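Long-range contacts in nitrogenase molybdenum-iron protein beta chain (Clostridium pasteurianum, PDB 4WES), which forms, with the alpha chain, the molybdenum-iron component of nitrogenase, which reduces dinitrogen to ammonia, and shares an [8Fe-7S] cluster with that chain: residues 37-43 and 98-104; 68-72 and 82-86; 158-164 and 252-257. All blocks are in the same frame, centred on the assembly; numbering follows the deposited sequence.

Contact 1. Residues 37-43 and 98-104; sequences NCLPHSH and DIIAVHT
Asn-37 and Asp-98 each turn CG beside the backbone N (chi1 -69° and -70°), which lays the two side chains side by side, amide and carboxylate planes 76° apart. Asn-37 ND2 gives a straight bond to Asp-98 OD2 at 3.0 Å, meeting it from above the carboxylate plane. Asp-98 OD1 is held by a salt bridge to Lys-132. Asn-37 O takes the N-H of Asp-98 N at 2.8 Å. From here two parallel strands run in step. His-41 is gripped on its backbone N and O: N reaches Ala-101 O, and His-103 N reaches His-41 O at 2.9 Å, nearly head-on. On one face of the sheet Cys-38 SG rests on Ala-101 CB at 3.5 Å. There the His-103 ring folds back, with His-41 O and Ser-42 CA over one ring face; Ser-42 CA makes a CH-pi contact 4.0 Å from the ring centroid. Water 1, in the ring plane, bonds to His-103 NE2 at 2.8 Å and also to Ser-42 OG. On the other face Ile-100 CG2 packs against His-41 CB at 3.7 Å. The side chain of Ser-42 is about 4 Å from that of Cys-48, a cluster ligand, which places this end beside the cluster site. These two central strands of a four-stranded parallel sheet lie between strands 67-68 and 133-136. Helix 24-33 covers Pro-40 and His-103; helix 81-95 covers Leu-39, His-41 and Ile-100.

Contact 2. Residues 68-72 and 82-86; sequences TSSFT and SNIKT
Asn-83 reaches from helix 81-95 to the backbone of the turn at Ser-69. Its CG lies beside its own backbone N (chi1 -61°), and chi2 of 64° turns the amide so that ND2 faces the turn. Asn-83 ND2 donates to Ser-69 O at 3.1 Å, with an angle of 151° at the hydrogen. The acceptor lies close to the amide plane, while the donor is tilted from the carbonyl plane. Ser-70 O is also near, 3.4 Å from Asn-83 ND2. At the other end of the amide, Ser-82 OG makes a weak bond to Asn-83 OD1. The CB atoms of Ser-69 and Asn-83 meet at 3.9 Å. Ser-69 OG passes Ile-84 CB at 3.8 Å, but its polar partners are His-41 and His-43. Ser-69 CB also lies at the edge of the Phe-71 ring, in its plane. The turn has its own brace: Ser-70 N gives a straight bond to Thr-68 OG1 at 3.0 Å, an ST turn. Ser-70 OG pairs with Gln-46. The link thus ties the loop after strand 67-68 to the start of helix 81-95. Phe-71 packs on helix 106-111, about 8 Å from the Fe(8)-S(7) cluster at its side chain. Ile-84 packs on Leu-115 and Tyr-118 of helix 115-125 and on strand 38-43. Thr-68 rests on helix 46-60 and on Thr-49 of the alpha chain.

Contact 3. Residues 158-164 and 252-257; sequences VNYLSEN and TLEKKC
Val-158 and Leu-253 come within 6.0 Å of each other, CA to CA, where helix 146-161 meets helix 243-257, and the chain leaving the first helix then follows the end of the second to Asn-164 and Cys-257. Lys-256 carries the polar part. Its side chain is extended, with CG anti to the backbone N (chi1 -169°). NZ gathers carbonyls of the last turn of helix 146-161 and of the loop after it. Lys-256 NZ donates to Ser-162 O at 2.7 Å, on a lone pair. It also bonds Val-158 O, in the carbonyl plane, and Asn-159 O, from well above its plane. Val-158 O accepts from Ser-162 N as well. Water 2 is also within bonding reach of NZ, so four oxygens share three N-H groups. The positive charge probably suits the helix dipole. Tyr-160 and Leu-161 pack on strand 133-136. Helix 243-257 connects the parallel neighbours 237-241 and 261-264, a beta-alpha-beta crossover. Beside the lysine, carbon atoms pack together. In the conformer given, Val-158 CG1 meets Leu-253 CB at 3.9 Å. Ser-162 CB presses on Leu-253 CD1 at 3.4 Å, a tight fit, while Ser-162 OG pairs with Thr-232. Cys-257 SG packs on Ser-162 CB at 3.8 Å. Asn-164 ND2 bonds Cys-257 O at 3.0 Å, almost straight and in its own amide plane; OD1 takes Gly-166 N.

How the contacts relate
Contact 1 is buried and rests on backbone bonds between two strands. Contact 2 is also buried but small, and a single side-chain amide bond crosses it. Contact 3 is partly exposed and joins two helices through a lysine and three carbonyls. Contacts 1 and 2 touch through the rings of His-41 and His-43, which probably bond Ser-69 OG; their other nitrogens pair with Ser-67 and Asp-113. Helix 81-95 of contact 2 is followed in the chain by strand 99-104 of contact 1. Contact 3 meets contact 1 through Ile-99 CD1 and Leu-161 CD1, 4.1 Å apart, and does not touch contact 2. Contacts 1 and 2 lie near the Fe(8)-S(7) cluster, contact 3 away from it.

Contact 1. Residues 37-43 and 98-104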
ATOM      1  N   ASN B  37       9.120  29.924 -14.851  1.00 11.03           N
ATOM      2  CA  ASN B  37       8.440  31.071 -15.446  1.00 10.73           C
ATOM      3  C   ASN B  37       8.158  30.858 -16.926  1.00 11.57           C
ATOM      4  O   ASN B  37       8.133  31.789 -17.715  1.00 12.06           O
ATOM      5  CB  ASN B  37       9.183  32.394 -15.184  1.00 12.21           C
ATOM      6  CG  ASN B  37       9.141  32.803 -13.750  1.00 12.13           C
ATOM      7  OD1 ASN B  37       8.491  32.152 -12.917  1.00 13.79           O
ATOM      8  ND2 ASN B  37       9.859  33.899 -13.444  1.00 13.89           N
ATOM      9  N   CYS B  38       7.896  29.603 -17.284  1.00 10.85           N
ATOM     10  CA  CYS B  38       7.542  29.226 -18.649  1.00 10.41           C
ATOM     11  C   CYS B  38       6.066  28.900 -18.778  1.00  9.92           C
ATOM     12  O   CYS B  38       5.517  28.124 -17.987  1.00 11.54           O
ATOM     13  CB  CYS B  38       8.343  27.997 -19.047  1.00 10.79           C
ATOM     14  SG  CYS B  38       8.002  27.350 -20.676  1.00 11.93           S
ATOM     15  N   LEU B  39       5.418  29.476 -19.794  1.00 10.22           N
ATOM     16  CA  LEU B  39       4.105  29.014 -20.178  1.00 10.41           C
ATOM     17  C   LEU B  39       4.244  28.117 -21.428  1.00 10.01           C
ATOM     18  O   LEU B  39       4.644  28.592 -22.494  1.00 11.08           O
ATOM     19  CB  LEU B  39       3.140  30.173 -20.477  1.00 10.56           C
ATOM     20  CG  LEU B  39       1.693  29.780 -20.698  1.00 10.94           C
ATOM     21  CD1 LEU B  39       1.108  29.119 -19.471  1.00 12.50           C
ATOM     22  CD2 LEU B  39       0.884  30.973 -21.145  1.00 13.22           C
ATOM     23  N   PRO B  40       3.902  26.836 -21.317  1.00  9.96           N
ATOM     24  CA  PRO B  40       3.823  25.991 -22.510  1.00  9.53           C
ATOM     25  C   PRO B  40       2.722  26.493 -23.440  1.00  9.49           C
ATOM     26  O   PRO B  40       1.669  26.954 -22.963  1.00  9.99           O
ATOM     27  CB  PRO B  40       3.451  24.604 -21.964  1.00  9.98           C
ATOM     28  CG  PRO B  40       3.759  24.671 -20.489  1.00 11.00           C
ATOM     29  CD  PRO B  40       3.502  26.100 -20.100  1.00 10.10           C
ATOM     30  N   HIS B  41       2.954  26.375 -24.755  1.00  9.69           N
ATOM     31  CA  HIS B  41       1.987  26.785 -25.758  1.00  9.68           C
ATOM     32  C   HIS B  41       1.789  25.703 -26.777  1.00  9.91           C
ATOM     33  O   HIS B  41       2.746  25.225 -27.391  1.00 10.76           O
ATOM     34  CB  HIS B  41       2.441  28.052 -26.482  1.00 10.34           C
ATOM     35  CG  HIS B  41       1.433  28.557 -27.448  1.00 10.26           C
ATOM     36  ND1 HIS B  41       0.317  29.255 -27.056  1.00 10.49           N
ATOM     37  CD2 HIS B  41       1.314  28.351 -28.787  1.00 10.64           C
ATOM     38  CE1 HIS B  41      -0.421  29.493 -28.120  1.00 11.71           C
ATOM     39  NE2 HIS B  41       0.160  28.967 -29.181  1.00 11.20           N
ATOM     40  N   SER B  42       0.527  25.288 -26.934  1.00  9.46           N
ATOM     41  CA  SER B  42       0.147  24.248 -27.880  1.00  9.37           C
ATOM     42  C   SER B  42      -0.331  24.870 -29.177  1.00  9.54           C
ATOM     43  O   SER B  42      -1.388  25.500 -29.242  1.00 10.08           O
ATOM     44  CB  SER B  42      -0.966  23.436 -27.249  1.00  9.56           C
ATOM     45  OG  SER B  42      -1.408  22.403 -28.123  1.00  9.94           O
ATOM     46  N   HIS B  43       0.476  24.730 -30.232  1.00  9.89           N
ATOM     47  CA  HIS B  43       0.141  25.337 -31.501  1.00 10.36           C
ATOM     48  C   HIS B  43      -0.685  24.348 -32.356  1.00  9.73           C
ATOM     49  O   HIS B  43      -0.154  23.513 -33.084  1.00 10.93           O
ATOM     50  CB  HIS B  43       1.433  25.768 -32.224  1.00 10.88           C
ATOM     51  CG  HIS B  43       1.193  26.448 -33.522  1.00 10.69           C
ATOM     52  ND1 HIS B  43       0.556  27.667 -33.616  1.00 11.44           N
ATOM     53  CD2 HIS B  43       1.542  26.096 -34.777  1.00 11.93           C
ATOM     54  CE1 HIS B  43       0.521  28.025 -34.883  1.00 11.80           C
ATOM     55  NE2 HIS B  43       1.121  27.095 -35.609  1.00 12.18           N
ATOM     56  N   ASP B  98       8.133  34.506 -18.547  1.00 11.66           N
ATOM     57  CA  ASP B  98       9.454  34.950 -19.030  1.00 12.28           C
ATOM     58  C   ASP B  98       9.797  34.289 -20.374  1.00 12.45           C
ATOM     59  O   ASP B  98      10.592  34.820 -21.156  1.00 14.28           O
ATOM     60  CB  ASP B  98      10.535  34.671 -17.996  1.00 12.68           C
ATOM     61  CG  ASP B  98      10.424  35.561 -16.782  1.00 13.85           C
ATOM     62  OD1 ASP B  98       9.688  36.565 -16.819  1.00 17.21           O
ATOM     63  OD2 ASP B  98      11.084  35.239 -15.780  1.00 14.88           O
ATOM     64  N   ILE B  99       9.213  33.104 -20.612  1.00 11.90           N
ATOM     65  CA  ILE B  99       9.478  32.321 -21.803  1.00 11.41           C
ATOM     66  C   ILE B  99       8.211  31.572 -22.188  1.00 11.61           C
ATOM     67  O   ILE B  99       7.537  31.007 -21.338  1.00 11.85           O
ATOM     68  CB  ILE B  99      10.689  31.381 -21.602  1.00 11.83           C
ATOM     69  CG1 ILE B  99      10.984  30.585 -22.862  1.00 12.66           C
ATOM     70  CG2 ILE B  99      10.534  30.477 -20.383  1.00 12.80           C
ATOM     71  CD1 ILE B  99      12.320  29.863 -22.823  1.00 14.08           C
ATOM     72  N   ILE B 100       7.894  31.613 -23.483  1.00 11.85           N
ATOM     73  CA  ILE B 100       6.837  30.795 -24.067  1.00 10.76           C
ATOM     74  C   ILE B 100       7.517  29.635 -24.781  1.00 11.45           C
ATOM     75  O   ILE B 100       8.366  29.855 -25.631  1.00 11.97           O
ATOM     76  CB  ILE B 100       5.970  31.610 -25.044  1.00 11.47           C
ATOM     77  CG1 ILE B 100       5.307  32.798 -24.336  1.00 12.25           C
ATOM     78  CG2 ILE B 100       4.938  30.706 -25.701  1.00 13.69           C
ATOM     79  CD1 ILE B 100       4.547  33.707 -25.264  1.00 13.30           C
ATOM     80  N   ALA B 101       7.144  28.399 -24.418  1.00 10.96           N
ATOM     81  CA  ALA B 101       7.739  27.232 -25.047  1.00 10.67           C
ATOM     82  C   ALA B 101       6.671  26.555 -25.903  1.00 10.34           C
ATOM     83  O   ALA B 101       5.763  25.913 -25.401  1.00 10.64           O
ATOM     84  CB  ALA B 101       8.264  26.266 -24.016  1.00 11.47           C
ATOM     85  N   VAL B 102       6.798  26.745 -27.209  1.00 10.59           N
ATOM     86  CA  VAL B 102       5.805  26.278 -28.181  1.00 10.79           C
ATOM     87  C   VAL B 102       6.093  24.837 -28.601  1.00 10.21           C
ATOM     88  O   VAL B 102       7.235  24.480 -28.908  1.00 11.27           O
ATOM     89  CB  VAL B 102       5.854  27.176 -29.439  1.00 10.41           C
ATOM     90  CG1 VAL B 102       4.831  26.684 -30.458  1.00 11.95           C
ATOM     91  CG2 VAL B 102       5.581  28.629 -29.061  1.00 11.26           C
ATOM     92  N   HIS B 103       5.037  24.022 -28.647  1.00  9.48           N
ATOM     93  CA  HIS B 103       5.104  22.743 -29.310  1.00  9.31           C
ATOM     94  C   HIS B 103       3.925  22.675 -30.298  1.00  9.58           C
ATOM     95  O   HIS B 103       3.093  23.601 -30.339  1.00 10.38           O
ATOM     96  CB  HIS B 103       5.079  21.578 -28.298  1.00  9.94           C
ATOM     97  CG  HIS B 103       3.832  21.529 -27.461  1.00 10.07           C
ATOM     98  ND1 HIS B 103       3.755  22.055 -26.192  1.00  9.66           N
ATOM     99  CD2 HIS B 103       2.589  21.060 -27.736  1.00 10.06           C
ATOM    100  CE1 HIS B 103       2.529  21.856 -25.717  1.00 10.84           C
ATOM    101  NE2 HIS B 103       1.805  21.272 -26.641  1.00 11.13           N
ATOM    102  N   THR B 104       3.894  21.621 -31.117  1.00 10.09           N
ATOM    103  CA  THR B 104       2.922  21.557 -32.197  1.00 10.32           C
ATOM    104  C   THR B 104       2.024  20.336 -32.027  1.00  9.91           C
ATOM    105  O   THR B 104       2.164  19.584 -31.093  1.00 11.79           O
ATOM    106  CB  THR B 104       3.624  21.590 -33.550  1.00 10.39           C
ATOM    107  OG1 THR B 104       4.489  20.461 -33.634  1.00 11.27           O
ATOM    108  CG2 THR B 104       4.413  22.881 -33.723  1.00 12.07           C
TER
HETATM  109  O   HOH W   1      -0.887  20.424 -26.471  1.00 10.34           O

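Contact 2. Residues 68-72 and 82-86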
ATOM      1  N   THR B  68      -2.964  28.001 -26.024  1.00  9.08           N
ATOM      2  CA  THR B  68      -3.127  27.351 -27.318  1.00  9.40           C
ATOM      3  C   THR B  68      -3.419  28.391 -28.410  1.00  9.04           C
ATOM      4  O   THR B  68      -3.930  29.484 -28.151  1.00  9.98           O
ATOM      5  CB  THR B  68      -4.267  26.268 -27.298  1.00  9.90           C
ATOM      6  OG1 THR B  68      -4.550  25.831 -28.636  1.00 10.01           O
ATOM      7  CG2 THR B  68      -5.551  26.780 -26.685  1.00 10.70           C
ATOM      8  N   SER B  69      -3.022  28.020 -29.623  1.00  9.53           N
ATOM      9  CA  SER B  69      -3.330  28.820 -30.790  1.00  9.47           C
ATOM     10  C   SER B  69      -4.795  28.772 -31.200  1.00 10.33           C
ATOM     11  O   SER B  69      -5.234  29.587 -32.022  1.00 10.59           O
ATOM     12  CB  SER B  69      -2.436  28.416 -31.950  1.00 10.67           C
ATOM     13  OG  SER B  69      -1.090  28.770 -31.708  1.00 11.10           O
ATOM     14  N   SER B  70      -5.550  27.793 -30.686  1.00  9.22           N
ATOM     15  CA  SER B  70      -6.970  27.677 -31.000  1.00  9.37           C
ATOM     16  C   SER B  70      -7.264  27.746 -32.513  1.00 10.76           C
ATOM     17  O   SER B  70      -8.018  28.592 -32.999  1.00 10.70           O
ATOM     18  CB  SER B  70      -7.831  28.683 -30.238  1.00 10.35           C
ATOM     19  OG  SER B  70      -7.854  28.382 -28.841  1.00 10.52           O
ATOM     20  N   PHE B  71      -6.663  26.825 -33.276  1.00  9.35           N
ATOM     21  CA  PHE B  71      -6.943  26.761 -34.714  1.00 10.88           C
ATOM     22  C   PHE B  71      -8.440  26.634 -34.978  1.00 10.77           C
ATOM     23  O   PHE B  71      -9.163  25.891 -34.295  1.00 10.72           O
ATOM     24  CB  PHE B  71      -6.264  25.563 -35.375  1.00 10.58           C
ATOM     25  CG  PHE B  71      -4.790  25.740 -35.725  1.00 11.22           C
ATOM     26  CD1 PHE B  71      -3.892  26.416 -34.925  1.00 13.79           C
ATOM     27  CD2 PHE B  71      -4.308  25.184 -36.860  1.00 15.65           C
ATOM     28  CE1 PHE B  71      -2.570  26.505 -35.248  1.00 15.05           C
ATOM     29  CE2 PHE B  71      -2.976  25.261 -37.188  1.00 19.23           C
ATOM     30  CZ  PHE B  71      -2.107  25.906 -36.360  1.00 15.05           C
ATOM     31  N   THR B  72      -8.870  27.275 -36.064  1.00 11.54           N
ATOM     32  CA  THR B  72     -10.184  27.132 -36.648  1.00 12.44           C
ATOM     33  C   THR B  72     -10.020  26.537 -38.040  1.00 12.00           C
ATOM     34  O   THR B  72      -8.909  26.316 -38.503  1.00 12.30           O
ATOM     35  CB  THR B  72     -10.856  28.505 -36.802  1.00 13.27           C
ATOM     36  OG1 THR B  72     -10.036  29.276 -37.692  1.00 16.06           O
ATOM     37  CG2 THR B  72     -11.006  29.213 -35.448  1.00 15.31           C
ATOM     38  N   SER B  82      -1.203  33.522 -38.103  1.00 14.59           N
ATOM     39  CA  SER B  82      -1.952  34.631 -37.480  1.00 14.48           C
ATOM     40  C   SER B  82      -2.335  34.261 -36.050  1.00 14.29           C
ATOM     41  O   SER B  82      -2.266  35.098 -35.145  1.00 14.86           O
ATOM     42  CB  SER B  82      -3.197  35.004 -38.270  1.00 19.18           C
ATOM     43  OG  SER B  82      -4.065  33.878 -38.364  1.00 23.53           O
ATOM     44  N   ASN B  83      -2.735  33.009 -35.851  1.00 13.65           N
ATOM     45  CA  ASN B  83      -3.156  32.574 -34.526  1.00 14.08           C
ATOM     46  C   ASN B  83      -2.046  32.681 -33.487  1.00 12.25           C
ATOM     47  O   ASN B  83      -2.290  33.153 -32.387  1.00 13.60           O
ATOM     48  CB  ASN B  83      -3.615  31.121 -34.526  1.00 14.48           C
ATOM     49  CG  ASN B  83      -4.772  30.880 -35.424  1.00 17.03           C
ATOM     50  OD1 ASN B  83      -4.605  31.053 -36.655  1.00 20.23           O
ATOM     51  ND2 ASN B  83      -5.928  30.441 -34.880  1.00 14.93           N
ATOM     52  N   ILE B  84      -0.844  32.211 -33.827  1.00 12.16           N
ATOM     53  CA  ILE B  84       0.200  32.224 -32.840  1.00 12.67           C
ATOM     54  C   ILE B  84       0.685  33.657 -32.579  1.00 13.09           C
ATOM     55  O   ILE B  84       1.039  33.982 -31.471  1.00 14.13           O
ATOM     56  CB  ILE B  84       1.349  31.262 -33.159  1.00 13.62           C
ATOM     57  CG1 ILE B  84       2.198  31.042 -31.898  1.00 15.36           C
ATOM     58  CG2 ILE B  84       2.210  31.749 -34.325  1.00 15.56           C
ATOM     59  CD1 ILE B  84       3.193  29.933 -32.019  1.00 18.40           C
ATOM     60  N   LYS B  85       0.657  34.513 -33.599  1.00 13.51           N
ATOM     61  CA  LYS B  85       1.032  35.917 -33.405  1.00 16.22           C
ATOM     62  C   LYS B  85       0.061  36.626 -32.466  1.00 15.26           C
ATOM     63  O   LYS B  85       0.442  37.361 -31.563  1.00 17.88           O
ATOM     64  CB  LYS B  85       1.120  36.613 -34.757  1.00 17.69           C
ATOM     65  CG  LYS B  85       2.283  36.118 -35.579  1.00 19.66           C
ATOM     66  CD  LYS B  85       2.193  36.719 -36.974  1.00 25.69           C
ATOM     67  CE  LYS B  85       3.121  36.026 -37.923  1.00 31.68           C
ATOM     68  NZ  LYS B  85       2.990  36.680 -39.252  1.00 37.79           N
ATOM     69  N   THR B  86      -1.225  36.363 -32.642  1.00 14.69           N
ATOM     70  CA  THR B  86      -2.239  36.883 -31.731  1.00 14.52           C
ATOM     71  C   THR B  86      -2.073  36.291 -30.347  1.00 13.25           C
ATOM     72  O   THR B  86      -2.155  37.006 -29.343  1.00 13.89           O
ATOM     73  CB  THR B  86      -3.648  36.558 -32.244  1.00 14.74           C
ATOM     74  OG1 THR B  86      -3.825  37.250 -33.494  1.00 16.78           O
ATOM     75  CG2 THR B  86      -4.725  36.935 -31.267  1.00 15.79           C
TER

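Contact 3. Residues 158-164 and 252-257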
ATOM      1  N   VAL B 158      17.744  23.278 -25.949  1.00 12.33           N
ATOM      2  CA  VAL B 158      19.158  23.370 -26.346  0.56 12.16           C
ATOM      3  C   VAL B 158      19.328  24.270 -27.566  1.00 12.48           C
ATOM      4  O   VAL B 158      20.195  25.158 -27.601  1.00 14.44           O
ATOM      5  CB  VAL B 158      19.758  21.984 -26.636  0.56  9.52           C
ATOM      6  CG1 VAL B 158      21.180  22.117 -27.167  0.56  8.47           C
ATOM      7  CG2 VAL B 158      19.776  21.092 -25.399  0.56  9.86           C
ATOM      8  N   ASN B 159      18.505  24.041 -28.580  1.00 12.82           N
ATOM      9  CA  ASN B 159      18.607  24.786 -29.835  1.00 14.19           C
ATOM     10  C   ASN B 159      18.540  26.288 -29.604  1.00 14.71           C
ATOM     11  O   ASN B 159      19.329  27.041 -30.173  1.00 15.98           O
ATOM     12  CB  ASN B 159      17.462  24.461 -30.778  1.00 13.32           C
ATOM     13  CG  ASN B 159      17.604  23.130 -31.505  1.00 15.64           C
ATOM     14  OD1 ASN B 159      18.680  22.550 -31.619  1.00 15.64           O
ATOM     15  ND2 ASN B 159      16.470  22.640 -32.012  1.00 15.61           N
ATOM     16  N   TYR B 160      17.619  26.743 -28.762  1.00 13.51           N
ATOM     17  CA  TYR B 160      17.434  28.174 -28.540  1.00 14.23           C
ATOM     18  C   TYR B 160      18.286  28.773 -27.460  1.00 15.32           C
ATOM     19  O   TYR B 160      18.655  29.936 -27.591  1.00 18.36           O
ATOM     20  CB  TYR B 160      15.969  28.453 -28.177  1.00 14.57           C
ATOM     21  CG  TYR B 160      15.019  28.533 -29.362  1.00 13.74           C
ATOM     22  CD1 TYR B 160      14.455  27.392 -29.924  1.00 13.85           C
ATOM     23  CD2 TYR B 160      14.690  29.753 -29.934  1.00 15.35           C
ATOM     24  CE1 TYR B 160      13.583  27.475 -30.995  1.00 13.99           C
ATOM     25  CE2 TYR B 160      13.814  29.857 -30.992  1.00 16.89           C
ATOM     26  CZ  TYR B 160      13.251  28.705 -31.529  1.00 14.34           C
ATOM     27  OH  TYR B 160      12.366  28.837 -32.565  1.00 17.53           O
ATOM     28  N   LEU B 161      18.586  28.014 -26.395  1.00 14.27           N
ATOM     29  CA  LEU B 161      19.167  28.623 -25.205  1.00 14.19           C
ATOM     30  C   LEU B 161      20.641  28.305 -24.920  1.00 14.09           C
ATOM     31  O   LEU B 161      21.389  29.179 -24.493  1.00 16.33           O
ATOM     32  CB  LEU B 161      18.313  28.287 -23.986  1.00 14.33           C
ATOM     33  CG  LEU B 161      16.872  28.728 -24.085  1.00 17.15           C
ATOM     34  CD1 LEU B 161      16.144  28.351 -22.812  1.00 18.02           C
ATOM     35  CD2 LEU B 161      16.694  30.210 -24.399  1.00 22.43           C
ATOM     36  N   SER B 162      21.047  27.048 -25.087  1.00 14.63           N
ATOM     37  CA  SER B 162      22.371  26.661 -24.598  1.00 16.37           C
ATOM     38  C   SER B 162      23.468  27.434 -25.323  1.00 15.85           C
ATOM     39  O   SER B 162      23.459  27.504 -26.549  1.00 16.87           O
ATOM     40  CB  SER B 162      22.615  25.185 -24.828  1.00 15.96           C
ATOM     41  OG  SER B 162      21.617  24.388 -24.180  1.00 14.81           O
ATOM     42  N   GLU B 163      24.423  27.953 -24.566  1.00 16.59           N
ATOM     43  CA  GLU B 163      25.539  28.691 -25.199  1.00 17.52           C
ATOM     44  C   GLU B 163      26.836  28.474 -24.456  1.00 18.72           C
ATOM     45  O   GLU B 163      26.871  28.545 -23.206  1.00 19.53           O
ATOM     46  CB  GLU B 163      25.240  30.181 -25.323  1.00 23.51           C
ATOM     47  CG  GLU B 163      26.441  30.970 -25.843  1.00 45.83           C
ATOM     48  CD  GLU B 163      26.145  32.420 -26.191  1.00 80.09           C
ATOM     49  OE1 GLU B 163      25.064  32.922 -25.817  1.00121.13           O
ATOM     50  OE2 GLU B 163      27.010  33.057 -26.835  1.00123.71           O
ATOM     51  N   ASN B 164      27.883  28.151 -25.206  1.00 18.60           N
ATOM     52  CA  ASN B 164      29.232  28.055 -24.675  1.00 18.21           C
ATOM     53  C   ASN B 164      29.875  29.422 -24.844  1.00 20.90           C
ATOM     54  O   ASN B 164      30.079  29.858 -25.959  1.00 24.27           O
ATOM     55  CB  ASN B 164      29.988  27.001 -25.452  1.00 20.57           C
ATOM     56  CG  ASN B 164      31.392  26.774 -24.920  1.00 24.71           C
ATOM     57  OD1 ASN B 164      32.053  27.684 -24.390  1.00 23.85           O
ATOM     58  ND2 ASN B 164      31.864  25.537 -25.073  1.00 25.06           N
ATOM     59  N   THR B 252      22.410  17.008 -29.105  1.00 13.98           N
ATOM     60  CA  THR B 252      22.251  18.327 -29.709  1.00 14.66           C
ATOM     61  C   THR B 252      23.182  19.321 -29.002  1.00 14.41           C
ATOM     62  O   THR B 252      23.817  20.160 -29.649  1.00 16.56           O
ATOM     63  CB  THR B 252      20.778  18.786 -29.654  1.00 16.17           C
ATOM     64  OG1 THR B 252      19.961  17.843 -30.355  1.00 16.82           O
ATOM     65  CG2 THR B 252      20.574  20.155 -30.296  1.00 17.16           C
ATOM     66  N   LEU B 253      23.270  19.214 -27.677  1.00 13.63           N
ATOM     67  CA  LEU B 253      24.139  20.071 -26.892  1.00 15.37           C
ATOM     68  C   LEU B 253      25.615  19.812 -27.213  1.00 14.75           C
ATOM     69  O   LEU B 253      26.436  20.743 -27.254  1.00 16.46           O
ATOM     70  CB  LEU B 253      23.852  19.873 -25.399  1.00 14.93           C
ATOM     71  CG  LEU B 253      24.602  20.803 -24.449  1.00 17.75           C
ATOM     72  CD1 LEU B 253      24.454  22.271 -24.780  1.00 17.24           C
ATOM     73  CD2 LEU B 253      24.149  20.519 -23.026  1.00 20.31           C
ATOM     74  N   GLU B 254      25.974  18.539 -27.439  1.00 14.82           N
ATOM     75  CA  GLU B 254      27.333  18.227 -27.839  1.00 14.89           C
ATOM     76  C   GLU B 254      27.674  18.918 -29.180  1.00 16.49           C
ATOM     77  O   GLU B 254      28.746  19.533 -29.342  1.00 18.36           O
ATOM     78  CB  GLU B 254      27.566  16.719 -27.935  1.00 15.90           C
ATOM     79  CG  GLU B 254      29.027  16.375 -28.256  1.00 20.29           C
ATOM     80  CD  GLU B 254      29.294  14.904 -28.479  1.00 32.20           C
ATOM     81  OE1 GLU B 254      30.369  14.443 -28.033  1.00 70.59           O
ATOM     82  OE2 GLU B 254      28.440  14.215 -29.097  1.00 40.01           O
ATOM     83  N   LYS B 255      26.754  18.837 -30.135  1.00 16.51           N
ATOM     84  CA  LYS B 255      26.986  19.406 -31.449  0.50 17.08           C
ATOM     85  C   LYS B 255      27.061  20.929 -31.366  1.00 16.94           C
ATOM     86  O   LYS B 255      27.949  21.568 -31.986  1.00 20.32           O
ATOM     87  CB  LYS B 255      25.890  19.001 -32.416  0.50 16.38           C
ATOM     88  CG  LYS B 255      25.938  17.542 -32.820  0.50 16.95           C
ATOM     89  CD  LYS B 255      24.707  17.182 -33.630  0.50 21.61           C
ATOM     90  CE  LYS B 255      24.408  15.695 -33.618  0.50 33.98           C
ATOM     91  NZ  LYS B 255      25.538  14.907 -34.169  0.50 43.19           N
ATOM     92  N   LYS B 256      26.157  21.545 -30.615  1.00 16.86           N
ATOM     93  CA  LYS B 256      26.078  23.003 -30.557  1.00 17.52           C
ATOM     94  C   LYS B 256      27.206  23.631 -29.741  1.00 17.12           C
ATOM     95  O   LYS B 256      27.780  24.649 -30.142  1.00 19.38           O
ATOM     96  CB  LYS B 256      24.748  23.448 -29.973  1.00 15.72           C
ATOM     97  CG  LYS B 256      24.474  24.935 -30.113  1.00 16.28           C
ATOM     98  CD  LYS B 256      23.215  25.339 -29.360  1.00 16.15           C
ATOM     99  CE  LYS B 256      22.893  26.807 -29.567  1.00 17.09           C
ATOM    100  NZ  LYS B 256      21.826  27.321 -28.693  1.00 16.58           N
ATOM    101  N   CYS B 257      27.508  23.009 -28.599  1.00 17.86           N
ATOM    102  CA  CYS B 257      28.334  23.648 -27.557  1.00 16.58           C
ATOM    103  C   CYS B 257      29.571  22.861 -27.186  1.00 17.04           C
ATOM    104  O   CYS B 257      30.332  23.318 -26.326  1.00 18.17           O
ATOM    105  CB  CYS B 257      27.497  23.927 -26.306  1.00 16.72           C
ATOM    106  SG  CYS B 257      26.035  24.964 -26.571  1.00 17.96           S
TER
HETATM  107  O   HOH W   2      21.359  29.900 -29.438  1.00 47.03           O